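Local coordinates for protein putative hydrolase (Campylobacter jejuni, PDB 3D6L) that probably hydrolyses long-chain fatty acyl-CoA thioesters as a hexameric hot dog fold thioesterase of the acyl coenzyme A hydrolase family, at residues E61-F64 with I65-I69. Residues are numbered along the deposited sequence; the frame is centred on the assembly and turned at random.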
ATOM      1  N   GLU A  61     -25.015  -2.526  -1.301  1.00 17.64           N
ATOM      2  CA  GLU A  61     -24.936  -1.172  -1.812  1.00 17.93           C
ATOM      3  C   GLU A  61     -23.476  -0.821  -2.092  1.00 17.14           C
ATOM      4  O   GLU A  61     -22.598  -1.305  -1.388  1.00 16.87           O
ATOM      5  CB  GLU A  61     -25.536  -0.231  -0.764  1.00 18.41           C
ATOM      6  CG  GLU A  61     -26.354   0.934  -1.308  1.00 21.26           C
ATOM      7  CD  GLU A  61     -27.576   0.500  -2.090  1.00 25.10           C
ATOM      8  OE1 GLU A  61     -28.313  -0.403  -1.617  1.00 25.01           O
ATOM      9  OE2 GLU A  61     -27.797   1.085  -3.180  1.00 27.23           O
ATOM     10  N   PRO A  62     -23.213   0.016  -3.123  1.00 16.94           N
ATOM     11  CA  PRO A  62     -21.848   0.498  -3.402  1.00 16.57           C
ATOM     12  C   PRO A  62     -21.274   1.321  -2.249  1.00 16.57           C
ATOM     13  O   PRO A  62     -22.015   2.003  -1.520  1.00 16.60           O
ATOM     14  CB  PRO A  62     -22.027   1.417  -4.611  1.00 16.68           C
ATOM     15  CG  PRO A  62     -23.364   1.090  -5.184  1.00 16.54           C
ATOM     16  CD  PRO A  62     -24.200   0.570  -4.071  1.00 16.74           C
ATOM     17  N   VAL A  63     -19.959   1.246  -2.088  1.00 16.41           N
ATOM     18  CA  VAL A  63     -19.241   2.085  -1.130  1.00 16.08           C
ATOM     19  C   VAL A  63     -18.426   3.106  -1.937  1.00 15.90           C
ATOM     20  O   VAL A  63     -17.839   2.755  -2.971  1.00 15.68           O
ATOM     21  CB  VAL A  63     -18.336   1.233  -0.200  1.00 16.20           C
ATOM     22  CG1 VAL A  63     -17.606   2.094   0.812  1.00 15.19           C
ATOM     23  CG2 VAL A  63     -19.164   0.186   0.520  1.00 16.18           C
ATOM     24  N   PHE A  64     -18.421   4.361  -1.482  1.00 15.51           N
ATOM     25  CA  PHE A  64     -17.704   5.438  -2.174  1.00 15.49           C
ATOM     26  C   PHE A  64     -16.506   5.957  -1.394  1.00 15.57           C
ATOM     27  O   PHE A  64     -16.421   5.792  -0.164  1.00 15.51           O
ATOM     28  CB  PHE A  64     -18.637   6.617  -2.490  1.00 15.36           C
ATOM     29  CG  PHE A  64     -19.864   6.237  -3.276  1.00 15.75           C
ATOM     30  CD1 PHE A  64     -21.092   6.815  -2.978  1.00 16.00           C
ATOM     31  CD2 PHE A  64     -19.791   5.301  -4.314  1.00 16.19           C
ATOM     32  CE1 PHE A  64     -22.237   6.465  -3.691  1.00 17.07           C
ATOM     33  CE2 PHE A  64     -20.924   4.944  -5.038  1.00 16.67           C
ATOM     34  CZ  PHE A  64     -22.151   5.524  -4.727  1.00 16.83           C
ATOM     35  N   ILE A  65     -15.587   6.593  -2.123  1.00 15.44           N
ATOM     36  CA  ILE A  65     -14.499   7.361  -1.524  1.00 15.05           C
ATOM     37  C   ILE A  65     -15.077   8.339  -0.508  1.00 15.13           C
ATOM     38  O   ILE A  65     -16.068   9.033  -0.779  1.00 14.77           O
ATOM     39  CB  ILE A  65     -13.698   8.133  -2.606  1.00 15.05           C
ATOM     40  CG1 ILE A  65     -12.941   7.150  -3.517  1.00 15.33           C
ATOM     41  CG2 ILE A  65     -12.744   9.142  -1.972  1.00 14.22           C
ATOM     42  CD1 ILE A  65     -12.401   7.749  -4.811  1.00 14.92           C
ATOM     43  N   GLY A  66     -14.470   8.379   0.672  1.00 15.30           N
ATOM     44  CA  GLY A  66     -14.881   9.335   1.694  1.00 15.53           C
ATOM     45  C   GLY A  66     -15.812   8.785   2.751  1.00 15.76           C
ATOM     46  O   GLY A  66     -15.869   9.338   3.853  1.00 15.69           O
ATOM     47  N   ASP A  67     -16.537   7.708   2.423  1.00 16.21           N
ATOM     48  CA  ASP A  67     -17.415   7.015   3.386  1.00 16.70           C
ATOM     49  C   ASP A  67     -16.659   6.651   4.649  1.00 16.80           C
ATOM     50  O   ASP A  67     -15.507   6.211   4.589  1.00 16.84           O
ATOM     51  CB  ASP A  67     -17.985   5.710   2.814  1.00 16.62           C
ATOM     52  CG  ASP A  67     -18.992   5.927   1.706  1.00 17.40           C
ATOM     53  OD1 ASP A  67     -19.314   4.926   1.029  1.00 17.38           O
ATOM     54  OD2 ASP A  67     -19.463   7.071   1.500  1.00 18.00           O
ATOM     55  N   ILE A  68     -17.313   6.852   5.789  1.00 17.09           N
ATOM     56  CA  ILE A  68     -16.839   6.326   7.058  1.00 17.19           C
ATOM     57  C   ILE A  68     -17.514   4.971   7.188  1.00 17.54           C
ATOM     58  O   ILE A  68     -18.745   4.891   7.278  1.00 17.96           O
ATOM     59  CB  ILE A  68     -17.223   7.245   8.256  1.00 17.26           C
ATOM     60  CG1 ILE A  68     -17.055   8.741   7.908  1.00 16.68           C
ATOM     61  CG2 ILE A  68     -16.444   6.854   9.524  1.00 16.75           C
ATOM     62  CD1 ILE A  68     -15.649   9.177   7.495  1.00 15.39           C
ATOM     63  N   ILE A  69     -16.723   3.903   7.141  1.00 17.69           N
ATOM     64  CA  ILE A  69     -17.261   2.552   7.225  1.00 17.62           C
ATOM     65  C   ILE A  69     -17.185   2.039   8.651  1.00 17.76           C
ATOM     66  O   ILE A  69     -16.127   2.052   9.273  1.00 17.42           O
ATOM     67  CB  ILE A  69     -16.579   1.576   6.222  1.00 17.71           C
ATOM     68  CG1 ILE A  69     -17.186   1.738   4.828  1.00 18.17           C
ATOM     69  CG2 ILE A  69     -16.771   0.126   6.629  1.00 17.28           C
ATOM     70  CD1 ILE A  69     -16.610   2.896   4.077  1.00 20.01           C
TER
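Phe-64 and Asp-67 hold the two ends of a type II beta turn that leads the chain into strand 68-78 of the hot dog fold. The turn is closed by the backbone bond from Asp-67 N to Phe-64 O (3.2 Å). Gly-66 occupies its third position with a positive phi, a backbone conformation in which a beta carbon would crowd the carbonyl oxygen of Ile-65. The carboxylate of Asp-67 adds a second link across the turn: with CG beside its own backbone N (chi1 -69°), the group turns back toward the backbone of Phe-64, and OD1 accepts the amide N of Phe-64 at 2.7 Å. The N-H points nearly straight at the oxygen (163°) but meets it from above the carboxylate plane, 52° out of it. Arg-93 of strand 82-94 forms a salt bridge with the same OD1, so OD1 of the buried Asp-67 has both an amide and a guanidinium partner, which would probably favour the charged form. The phenyl group of Phe-64 swings away from the turn and packs on Arg-93 and Asn-23. Next to the amide-carboxylate bond, the ends of Val-63 and Ile-69 meet through their CG1 and CD1 methyls. Val-63 places CG1 anti to its backbone N, and this one methyl touches both Asp-67 OD1, at 3.3 Å, and the terminal CD1 of Ile-69, at 3.5 Å.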